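Local structure of hypothetical NUDIX hydrolase (Listeria monocytogenes, 3SON) at residues A[20-24]-A[116-121]; A[7-13]-A[90-96]; A[56-61]-A[103-107]; A[31-35]-A[109-114]. The protein is a putative Nudix hydrolase that probably uses divalent metal to hydrolyse a nucleoside diphosphate linked to another moiety, its substrate not being established. All coordinates share one frame; numbering follows the deposited sequence. Where two conformers were deposited one is given.

Interaction 1 of 4, residues A[20-24]-A[116-121]; sequences YQFGV and VSYESA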
# COMPACT_ATOMS: atom_id res chain seq x y z
N TYR A 20 -15.79 10.11 16.30
CA TYR A 20 -15.16 8.83 16.45
C TYR A 20 -13.73 9.07 16.81
O TYR A 20 -13.11 10.07 16.40
CB TYR A 20 -15.21 8.04 15.16
CG TYR A 20 -16.60 7.56 14.81
CD1 TYR A 20 -17.08 6.38 15.34
CD2 TYR A 20 -17.42 8.28 13.96
CE1 TYR A 20 -18.35 5.91 15.04
CE2 TYR A 20 -18.70 7.83 13.66
CZ TYR A 20 -19.15 6.63 14.20
OH TYR A 20 -20.41 6.15 13.93
N GLN A 21 -13.21 8.17 17.64
CA GLN A 21 -11.80 8.14 17.94
C GLN A 21 -11.18 6.81 17.50
O GLN A 21 -11.85 5.77 17.45
CB GLN A 21 -11.57 8.41 19.42
CG GLN A 21 -12.00 9.83 19.79
CD GLN A 21 -11.35 10.33 21.06
OE1 GLN A 21 -11.13 9.57 21.98
NE2 GLN A 21 -11.01 11.61 21.09
N PHE A 22 -9.86 6.84 17.29
CA PHE A 22 -9.14 5.74 16.72
C PHE A 22 -7.97 5.41 17.65
O PHE A 22 -7.32 6.31 18.24
CB PHE A 22 -8.65 6.13 15.32
CG PHE A 22 -9.77 6.50 14.39
CD1 PHE A 22 -10.48 5.50 13.76
CD2 PHE A 22 -10.17 7.80 14.22
CE1 PHE A 22 -11.55 5.78 12.96
CE2 PHE A 22 -11.22 8.11 13.38
CZ PHE A 22 -11.94 7.09 12.79
N GLY A 23 -7.75 4.13 17.81
CA GLY A 23 -6.81 3.62 18.74
C GLY A 23 -5.44 3.34 18.08
O GLY A 23 -5.33 2.60 17.11
N VAL A 24 -4.42 4.08 18.51
CA VAL A 24 -3.07 3.83 18.00
C VAL A 24 -2.19 3.37 19.14
O VAL A 24 -2.37 3.79 20.27
CB VAL A 24 -2.44 5.07 17.35
CG1 VAL A 24 -3.31 5.57 16.22
CG2 VAL A 24 -2.30 6.22 18.35
N VAL A 116 -7.46 8.82 19.62
CA VAL A 116 -7.17 10.09 18.98
C VAL A 116 -8.15 10.34 17.83
O VAL A 116 -8.78 9.43 17.32
CB VAL A 116 -5.73 10.09 18.41
CG1 VAL A 116 -4.72 9.94 19.56
CG2 VAL A 116 -5.54 8.95 17.41
N SER A 117 -8.26 11.60 17.41
CA SER A 117 -9.11 11.92 16.29
C SER A 117 -8.49 11.38 15.00
O SER A 117 -7.33 11.01 14.95
CB SER A 117 -9.24 13.42 16.13
OG SER A 117 -8.00 13.95 15.74
N TYR A 118 -9.29 11.34 13.96
CA TYR A 118 -8.80 10.97 12.65
C TYR A 118 -7.52 11.70 12.30
O TYR A 118 -6.45 11.12 11.98
CB TYR A 118 -9.90 11.22 11.59
CG TYR A 118 -9.42 10.99 10.18
CD1 TYR A 118 -9.27 9.70 9.67
CD2 TYR A 118 -9.02 12.04 9.37
CE1 TYR A 118 -8.74 9.47 8.39
CE2 TYR A 118 -8.54 11.83 8.09
CZ TYR A 118 -8.44 10.55 7.58
OH TYR A 118 -7.95 10.34 6.31
N GLU A 119 -7.61 13.02 12.39
CA GLU A 119 -6.53 13.87 11.94
C GLU A 119 -5.29 13.66 12.78
O GLU A 119 -4.17 13.59 12.25
CB GLU A 119 -7.04 15.33 11.90
CG GLU A 119 -8.21 15.49 10.93
CD GLU A 119 -9.62 15.13 11.47
OE1 GLU A 119 -9.82 14.81 12.68
OE2 GLU A 119 -10.59 15.23 10.64
N SER A 120 -5.48 13.38 14.08
CA SER A 120 -4.36 13.14 14.97
C SER A 120 -3.70 11.82 14.68
O SER A 120 -2.49 11.74 14.60
CB SER A 120 -4.78 13.22 16.44
OG SER A 120 -5.16 14.56 16.73
N ALA A 121 -4.54 10.82 14.35
CA ALA A 121 -4.05 9.47 13.99
C ALA A 121 -3.18 9.52 12.72
O ALA A 121 -2.11 8.88 12.67
CB ALA A 121 -5.25 8.55 13.79
O HOH W 1 -12.18 11.72 14.42

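Interaction 2 of 4, residues A[7-13]-A[90-96]; sequences QVLVIPF and EYCFAID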
# COMPACT_ATOMS: atom_id res chain seq x y z
N GLN A 7 -0.48 -10.92 5.96
CA GLN A 7 -0.51 -10.12 7.13
C GLN A 7 -1.90 -9.51 7.33
O GLN A 7 -2.67 -9.36 6.37
CB GLN A 7 0.44 -8.94 6.98
CG GLN A 7 1.91 -9.29 7.16
CD GLN A 7 2.28 -9.44 8.60
OE1 GLN A 7 2.04 -8.55 9.43
NE2 GLN A 7 2.81 -10.57 8.93
N VAL A 8 -2.22 -9.22 8.56
CA VAL A 8 -3.40 -8.47 8.83
C VAL A 8 -3.08 -7.17 9.55
O VAL A 8 -2.01 -7.04 10.25
CB VAL A 8 -4.51 -9.31 9.55
CG1 VAL A 8 -4.83 -10.66 8.82
CG2 VAL A 8 -4.12 -9.61 11.01
N LEU A 9 -3.94 -6.18 9.32
CA LEU A 9 -3.91 -4.92 10.04
C LEU A 9 -5.30 -4.76 10.65
O LEU A 9 -6.31 -5.09 10.03
CB LEU A 9 -3.58 -3.73 9.12
CG LEU A 9 -3.40 -2.36 9.76
CD1 LEU A 9 -1.95 -2.17 10.18
CD2 LEU A 9 -3.81 -1.27 8.78
N VAL A 10 -5.34 -4.32 11.90
CA VAL A 10 -6.63 -4.09 12.59
C VAL A 10 -6.65 -2.75 13.33
O VAL A 10 -5.78 -2.48 14.15
CB VAL A 10 -6.92 -5.19 13.61
CG1 VAL A 10 -8.28 -5.00 14.20
CG2 VAL A 10 -6.80 -6.58 12.98
N ILE A 11 -7.63 -1.89 12.98
CA ILE A 11 -7.73 -0.54 13.50
C ILE A 11 -8.81 -0.53 14.57
O ILE A 11 -9.98 -0.73 14.26
CB ILE A 11 -8.12 0.47 12.40
CG1 ILE A 11 -7.09 0.46 11.27
CG2 ILE A 11 -8.30 1.92 12.95
CD1 ILE A 11 -7.48 1.32 10.08
N PRO A 12 -8.44 -0.32 15.83
CA PRO A 12 -9.51 -0.18 16.86
C PRO A 12 -10.19 1.19 16.75
O PRO A 12 -9.54 2.17 16.34
CB PRO A 12 -8.72 -0.22 18.18
CG PRO A 12 -7.34 -0.61 17.81
CD PRO A 12 -7.12 -0.09 16.42
N PHE A 13 -11.50 1.28 17.04
CA PHE A 13 -12.17 2.58 17.09
C PHE A 13 -13.27 2.60 18.15
O PHE A 13 -13.74 1.54 18.58
CB PHE A 13 -12.76 2.99 15.74
CG PHE A 13 -13.90 2.14 15.30
CD1 PHE A 13 -13.68 0.96 14.61
CD2 PHE A 13 -15.23 2.49 15.61
CE1 PHE A 13 -14.71 0.18 14.21
CE2 PHE A 13 -16.28 1.72 15.20
CZ PHE A 13 -16.05 0.54 14.53
N GLU A 90 -1.31 -7.49 2.77
CA GLU A 90 -1.78 -7.03 4.05
C GLU A 90 -3.29 -6.67 3.96
O GLU A 90 -3.69 -5.73 3.24
CB GLU A 90 -0.99 -5.80 4.49
CG GLU A 90 -1.36 -5.31 5.84
CD GLU A 90 -0.67 -4.01 6.21
OE1 GLU A 90 -0.86 -2.98 5.49
OE2 GLU A 90 0.05 -4.02 7.23
N TYR A 91 -4.12 -7.40 4.69
CA TYR A 91 -5.56 -7.21 4.69
C TYR A 91 -5.93 -6.43 5.91
O TYR A 91 -5.36 -6.63 6.94
CB TYR A 91 -6.26 -8.56 4.75
CG TYR A 91 -5.90 -9.49 3.59
CD1 TYR A 91 -6.47 -9.29 2.35
CD2 TYR A 91 -4.97 -10.52 3.74
CE1 TYR A 91 -6.16 -10.10 1.29
CE2 TYR A 91 -4.65 -11.37 2.68
CZ TYR A 91 -5.26 -11.14 1.45
OH TYR A 91 -5.01 -11.92 0.37
N CYS A 92 -6.94 -5.56 5.81
CA CYS A 92 -7.21 -4.66 6.83
C CYS A 92 -8.57 -4.80 7.45
O CYS A 92 -9.60 -5.12 6.74
CB CYS A 92 -7.09 -3.23 6.31
SG CYS A 92 -5.48 -2.79 5.66
N PHE A 93 -8.67 -4.42 8.73
CA PHE A 93 -9.92 -4.57 9.49
C PHE A 93 -10.13 -3.48 10.51
O PHE A 93 -9.22 -2.74 10.79
CB PHE A 93 -9.97 -5.94 10.23
CG PHE A 93 -9.82 -7.13 9.37
CD1 PHE A 93 -8.58 -7.53 8.91
CD2 PHE A 93 -10.93 -7.86 8.98
CE1 PHE A 93 -8.44 -8.63 8.11
CE2 PHE A 93 -10.78 -8.99 8.16
CZ PHE A 93 -9.56 -9.32 7.69
N ALA A 94 -11.28 -3.48 11.18
CA ALA A 94 -11.55 -2.53 12.25
C ALA A 94 -12.36 -3.17 13.35
O ALA A 94 -13.11 -4.10 13.11
CB ALA A 94 -12.26 -1.33 11.70
N ILE A 95 -12.12 -2.75 14.59
CA ILE A 95 -12.79 -3.34 15.69
C ILE A 95 -13.40 -2.27 16.52
O ILE A 95 -12.71 -1.30 16.88
CB ILE A 95 -11.79 -4.28 16.47
CG1 ILE A 95 -12.45 -4.96 17.69
CG2 ILE A 95 -10.48 -3.57 16.89
CD1 ILE A 95 -11.62 -6.14 18.15
N ASP A 96 -14.70 -2.46 16.83
CA ASP A 96 -15.42 -1.51 17.67
C ASP A 96 -15.24 -1.82 19.12
O ASP A 96 -15.78 -2.82 19.60
CB ASP A 96 -16.93 -1.52 17.28
CG ASP A 96 -17.74 -0.37 17.89
OD1 ASP A 96 -17.23 0.38 18.77
OD2 ASP A 96 -18.93 -0.19 17.44
O HOH W 2 0.25 -5.81 9.04

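Interaction 3 of 4, residues A[56-61]-A[103-107]; sequences EELNLD and QVTLS. With CA (calcium ion), chain C.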
# COMPACT_ATOMS: atom_id res chain seq x y z
N GLU A 56 -4.68 -11.05 21.12
CA GLU A 56 -3.37 -11.09 21.69
C GLU A 56 -2.94 -9.67 22.09
O GLU A 56 -2.46 -9.44 23.20
CB GLU A 56 -2.33 -11.70 20.71
CG GLU A 56 -2.56 -13.18 20.35
CD GLU A 56 -1.51 -13.76 19.37
OE1 GLU A 56 -0.70 -12.96 18.81
OE2 GLU A 56 -1.49 -15.01 19.15
N GLU A 57 -3.16 -8.71 21.22
CA GLU A 57 -2.60 -7.38 21.48
C GLU A 57 -3.38 -6.53 22.47
O GLU A 57 -2.79 -5.68 23.13
CB GLU A 57 -2.38 -6.62 20.17
CG GLU A 57 -1.37 -7.29 19.24
CD GLU A 57 -0.87 -6.37 18.15
OE1 GLU A 57 -0.97 -5.13 18.32
OE2 GLU A 57 -0.39 -6.88 17.11
N LEU A 58 -4.70 -6.73 22.54
CA LEU A 58 -5.60 -5.94 23.40
C LEU A 58 -6.18 -6.67 24.62
O LEU A 58 -6.91 -6.09 25.43
CB LEU A 58 -6.75 -5.34 22.50
CG LEU A 58 -6.24 -4.64 21.26
CD1 LEU A 58 -7.41 -4.16 20.41
CD2 LEU A 58 -5.35 -3.47 21.59
N ASN A 59 -5.75 -7.93 24.80
CA ASN A 59 -6.16 -8.81 25.88
C ASN A 59 -7.67 -8.79 26.14
O ASN A 59 -8.13 -8.52 27.24
CB ASN A 59 -5.31 -8.53 27.11
CG ASN A 59 -3.88 -9.00 26.93
OD1 ASN A 59 -3.62 -10.20 26.85
ND2 ASN A 59 -2.97 -8.06 26.78
N LEU A 60 -8.42 -9.08 25.09
CA LEU A 60 -9.89 -8.98 25.10
C LEU A 60 -10.55 -10.32 25.40
O LEU A 60 -10.02 -11.35 25.02
CB LEU A 60 -10.42 -8.55 23.73
CG LEU A 60 -9.92 -7.32 22.98
CD1 LEU A 60 -10.38 -7.38 21.51
CD2 LEU A 60 -10.41 -6.06 23.66
N ASP A 61 -11.74 -10.29 26.00
CA ASP A 61 -12.59 -11.50 26.11
C ASP A 61 -12.88 -12.07 24.69
O ASP A 61 -12.26 -11.66 23.71
CB ASP A 61 -13.88 -11.17 26.87
CG ASP A 61 -14.73 -10.11 26.17
OD1 ASP A 61 -14.89 -9.01 26.75
OD2 ASP A 61 -15.21 -10.36 25.04
N GLN A 103 -11.77 -2.54 29.22
CA GLN A 103 -11.22 -3.86 29.43
C GLN A 103 -9.89 -4.10 28.72
O GLN A 103 -9.25 -5.11 28.95
CB GLN A 103 -12.21 -4.91 28.95
CG GLN A 103 -13.48 -4.95 29.77
CD GLN A 103 -14.47 -5.94 29.22
OE1 GLN A 103 -14.37 -7.15 29.46
NE2 GLN A 103 -15.46 -5.44 28.49
N VAL A 104 -9.51 -3.19 27.83
CA VAL A 104 -8.33 -3.35 27.03
C VAL A 104 -7.05 -3.22 27.87
O VAL A 104 -6.94 -2.29 28.67
CB VAL A 104 -8.32 -2.28 25.90
CG1 VAL A 104 -7.03 -2.35 25.12
CG2 VAL A 104 -9.55 -2.45 24.97
N THR A 105 -6.17 -4.19 27.78
CA THR A 105 -4.82 -4.08 28.40
C THR A 105 -3.82 -4.49 27.32
O THR A 105 -4.11 -5.33 26.48
CB THR A 105 -4.64 -4.89 29.75
OG1 THR A 105 -4.74 -6.30 29.52
CG2 THR A 105 -5.72 -4.48 30.87
N LEU A 106 -2.63 -3.90 27.36
CA LEU A 106 -1.67 -4.16 26.28
C LEU A 106 -0.65 -5.23 26.66
O LEU A 106 -0.50 -5.51 27.81
CB LEU A 106 -0.97 -2.86 25.92
CG LEU A 106 -1.91 -1.75 25.44
CD1 LEU A 106 -1.16 -0.46 25.09
CD2 LEU A 106 -2.68 -2.33 24.27
N SER A 107 -0.10 -5.89 25.65
CA SER A 107 1.02 -6.80 25.80
C SER A 107 2.31 -6.00 25.98
O SER A 107 2.33 -4.76 25.82
CB SER A 107 1.15 -7.73 24.60
OG SER A 107 1.66 -7.09 23.45
CA CA C . 0.94 -9.07 16.43
O HOH W 3 1.26 -10.82 17.64
O HOH W 4 -0.10 -5.01 22.84
O HOH W 5 3.14 -9.08 14.92

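Interaction 4 of 4, residues A[31-35]-A[109-114]; sequences DVWQF and EHSELR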
# COMPACT_ATOMS: atom_id res chain seq x y z
N ASP A 31 10.28 4.50 19.06
CA ASP A 31 9.30 5.60 18.99
C ASP A 31 8.46 5.47 17.69
O ASP A 31 8.68 6.19 16.71
CB ASP A 31 9.99 6.96 19.10
CG ASP A 31 8.99 8.14 19.27
OD1 ASP A 31 7.78 7.91 19.58
OD2 ASP A 31 9.42 9.31 19.10
N VAL A 32 7.52 4.54 17.70
CA VAL A 32 6.78 4.12 16.53
C VAL A 32 5.33 3.91 16.95
O VAL A 32 5.10 3.27 17.93
CB VAL A 32 7.36 2.76 16.00
CG1 VAL A 32 6.37 2.02 15.12
CG2 VAL A 32 8.67 2.95 15.27
N TRP A 33 4.37 4.46 16.18
CA TRP A 33 2.95 4.31 16.47
C TRP A 33 2.42 3.44 15.36
O TRP A 33 2.81 3.59 14.18
CB TRP A 33 2.27 5.66 16.39
CG TRP A 33 2.53 6.58 17.51
CD1 TRP A 33 3.53 7.55 17.61
CD2 TRP A 33 1.85 6.61 18.79
NE1 TRP A 33 3.47 8.17 18.81
CE2 TRP A 33 2.50 7.64 19.57
CE3 TRP A 33 0.80 5.88 19.35
CZ2 TRP A 33 2.09 7.95 20.86
CZ3 TRP A 33 0.38 6.22 20.64
CH2 TRP A 33 1.04 7.24 21.39
N GLN A 34 1.62 2.45 15.72
CA GLN A 34 1.05 1.50 14.76
C GLN A 34 -0.32 0.97 15.20
O GLN A 34 -0.81 1.20 16.34
CB GLN A 34 2.00 0.27 14.56
CG GLN A 34 2.19 -0.55 15.87
CD GLN A 34 3.29 -1.61 15.86
OE1 GLN A 34 3.62 -2.15 16.93
NE2 GLN A 34 3.78 -2.00 14.65
N PHE A 35 -0.94 0.23 14.30
CA PHE A 35 -2.15 -0.51 14.59
C PHE A 35 -1.83 -1.96 14.99
O PHE A 35 -0.66 -2.30 15.14
CB PHE A 35 -3.12 -0.45 13.39
CG PHE A 35 -3.62 0.95 13.07
CD1 PHE A 35 -4.27 1.70 14.00
CD2 PHE A 35 -3.55 1.47 11.75
CE1 PHE A 35 -4.78 2.98 13.67
CE2 PHE A 35 -4.00 2.74 11.42
CZ PHE A 35 -4.62 3.51 12.38
N GLU A 109 4.71 -5.58 24.08
CA GLU A 109 5.18 -4.98 22.83
C GLU A 109 4.87 -3.47 22.75
O GLU A 109 5.54 -2.78 22.01
CB GLU A 109 4.50 -5.68 21.63
CG GLU A 109 5.26 -5.46 20.33
CD GLU A 109 4.84 -6.43 19.22
OE1 GLU A 109 5.03 -7.65 19.40
OE2 GLU A 109 4.34 -5.95 18.18
N HIS A 110 3.89 -3.00 23.53
CA HIS A 110 3.39 -1.64 23.51
C HIS A 110 3.40 -0.91 24.82
O HIS A 110 3.23 -1.52 25.91
CB HIS A 110 1.94 -1.62 22.91
CG HIS A 110 1.89 -2.16 21.50
ND1 HIS A 110 1.24 -3.29 21.21
CD2 HIS A 110 2.45 -1.73 20.33
CE1 HIS A 110 1.41 -3.58 19.93
NE2 HIS A 110 2.15 -2.64 19.39
N SER A 111 3.58 0.41 24.75
CA SER A 111 3.67 1.28 25.94
C SER A 111 2.43 2.14 26.18
O SER A 111 2.30 2.70 27.24
CB SER A 111 4.86 2.22 25.84
OG SER A 111 4.78 3.15 24.77
N GLU A 112 1.58 2.21 25.21
CA GLU A 112 0.43 3.08 25.29
C GLU A 112 -0.54 2.72 24.16
O GLU A 112 -0.12 2.47 23.04
CB GLU A 112 0.89 4.57 25.22
CG GLU A 112 -0.26 5.57 25.01
CD GLU A 112 0.15 6.99 25.06
OE1 GLU A 112 1.33 7.30 25.32
OE2 GLU A 112 -0.75 7.87 24.91
N LEU A 113 -1.85 2.74 24.49
CA LEU A 113 -2.92 2.84 23.51
C LEU A 113 -3.43 4.29 23.67
O LEU A 113 -3.72 4.71 24.81
CB LEU A 113 -4.07 1.92 23.84
CG LEU A 113 -5.38 1.96 22.98
CD1 LEU A 113 -5.12 1.53 21.56
CD2 LEU A 113 -6.57 1.19 23.57
N ARG A 114 -3.46 5.06 22.58
CA ARG A 114 -4.01 6.38 22.59
C ARG A 114 -5.21 6.48 21.64
O ARG A 114 -5.16 6.06 20.48
CB ARG A 114 -2.90 7.38 22.20
CG ARG A 114 -3.26 8.84 22.46
CD ARG A 114 -2.21 9.73 21.81
NE ARG A 114 -1.00 9.83 22.64
CZ ARG A 114 0.07 10.57 22.37
NH1 ARG A 114 0.13 11.34 21.28
NH2 ARG A 114 1.10 10.59 23.22

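Interaction 1 of 4, residues A[20-24]-A[116-121]
The F22 ring meets the start of helix 118-124 with its edge. Y118 N and S117 C lie near the plane of this ring, at its CD2 side. F22 CE2 comes to 3.8 Å from Y118 CB. F22 CE2 also lies near the plane of the Y118 ring, at its edge, so the two aromatic groups are not stacked. The carboxylate carbon of E119 is at the Y118 ring edge too. F22 CG is anti to its carbonyl carbon (chi1 -59°), which brings the ring to the side where the helix begins. L134 and N138 of helix 128-142 and F13 of strand 7-15 also touch F22.

The backbones form one antiparallel hydrogen-bonded pair, F22 with V116. F22 N gives to V116 O at 2.8 Å, in the carbonyl plane. V116 N gives to F22 O at 2.9 Å. This is where strand 110-116 ends its pairing with strand 20-27 in the Nudix sheet and the chain turns into a helix. S117 is the N-cap: its OG accepts from S120 N at 3.1 Å. A121 N bonds S117 O in the first helical turn. A water joins the two segments as well, donating to Y20 O at 2.7 Å and accepting from Y118 N at 3.0 Å.

V116 CG2 sits between its backbone N and carbonyl carbon, and makes a close methyl-carbonyl contact with F22 O at 3.3 Å. The apolar packing is by V24 CG1, which lies on that same V116 CG2 and, at 4.3 Å, on A121 CB.

Interaction 2 of 4, residues A[7-13]-A[90-96]
F13 N, I11 N and L9 N bond I95 O, F93 O and Y91 O, and in return Y91 N and I95 N bond Q7 O and I11 O. This is a parallel ladder, in register from Q7-E90 to F13-D96. F93 N to L9 O, 2.8 Å, is a weak bond because it is bent (125°). CA-H groups lie against the same carbonyls; A94 CA is 3.1 Å from I11 O.

One aromatic contact closes the far end. D96 CA lies over a face of the F13 ring, 4.0 Å from its centroid, a CH-pi contact. F13 CG stands between its backbone N and carbonyl carbon (chi1 67°), which swings the ring across the neighbouring strand. A94 CB meets the ring edge, 3.8 Å from F13 CE1. D96 OD1 itself bonds T98 OG1.

Apolar pairs lie on both faces. On the face of V8 and V10, V10 CG1 meets I95 CG2 at 3.8 Å, and V8 CG1 approaches F93 CE1. On the face of L9 and I11, L9 CD2, in one of its two conformers, is 3.9 Å from C92 SG.

The pair lies in the middle of the Nudix alpha-beta-alpha sandwich. Helix 46-58 packs on V10, Y91 and F93. Helix 128-142 covers L9, I11, F13 and C92. Strand 66-76 flanks strand 87-96 on its other side.

Interaction 3 of 4, residues A[56-61]-A[103-107]
L58 O is approached by two groups of the loop 103-107. T105 N donates to it at 3.1 Å, from above the carbonyl plane. V104 CA adds a CA-H contact at 3.5 Å. The carbonyl oxygen of T105 is just as near to L58 O, but both are acceptors and do not bond.

T105 O is instead held by N59. N59 ND2 donates to it at 3.0 Å. The bond lies in the amide plane of N59 but comes down on T105 O from above its carbonyl plane. The N59 and T105 side chains cross at about a right angle, with N59 CB 3.3 Å from T105 OG1. A water links E57 O, to which it donates, with S107 N, from which it accepts.

Leucine and valine branches pack alongside. L58 CB lies beside V104 CG1 at 4.0 Å, and L58 CD2 beside L106 CD2. L60 CD2 touches V104 CG2 at 3.9 Å. L97 lies against L58, L60 and V104.

N59 is the first residue past helix 46-58 and has a positive phi (45°). E57 OE2 binds the calcium ion together with E53 and the A37 carbonyl. E56 OE1 accepts from a water on the ion, and E56 OE2 is in a salt bridge with R52. The run R52-L60 corresponds to the REUXEEXGU end of the Nudix box, with a serine at its first U position and N59 where glycine is usual.

Interaction 4 of 4, residues A[31-35]-A[109-114]
W33 and Q34 make a side-chain contact with R114, E112 and H110 that spans strand 20-27, which lies between strands 33-39 and 110-116 and bonds to both. The two backbones are far apart, with 9.2 Å between W33 CA and H110 CA at their nearest, so only side chains reach across.

At one end W33 puts its six-membered ring against R114. W33 CH2 sits over one face of the guanidinium, offset toward its rim, and is 3.5 Å from R114 NE. The ring and guanidinium planes are 53° apart, so the groups do not stack flat. R114 CB touches W33 CZ3 at 3.8 Å. The E112 carboxylate comes to the ring edge, with E112 CD 3.8 Å from W33 CH2. E112 also fixes the arginine: R114 NE forms a salt bridge with E112 OE2 at 3.0 Å. That bond lies in the guanidinium plane but meets E112 OE2 from above the carboxylate plane.

At the other end H110 NE2 donates to Q34 OE1 at 2.9 Å, close to the imidazole plane. The amide and imidazole planes are 76° apart. Q34 CG stands between its backbone N and carbonyl carbon (chi1 63°), and the chain is extended from there to the histidine. E109 CB lies over one face of the H110 ring, toward its rim.

The intervening strand 20-27 contributes as well. R27 NH1 bonds Q34 OE1 and forms a salt bridge with E109 OE2. H26 meets W33 edge-to-face, V24 packs on W33, and L25 packs on H110.

All four contacts belong to one Nudix domain. Along the chain, interaction 2 alternates with each of the others, while interactions 3 and 4 both fall between the two segments of interaction 1. Strand 20-27 bonds to strand 7-15 of interaction 2. Interactions 1 and 4 are joined through strands 20-27 and 110-116; their centres are about 13 Å apart. F35 of segment 31-35 packs on segment 7-13. Interaction 3 lies outside the sheet, with its centre about 15 Å from that of interaction 2, which it touches through L60 and I95. E57 of interaction 3 and H110 of interaction 4 touch, so the calcium site and the sheet edge adjoin.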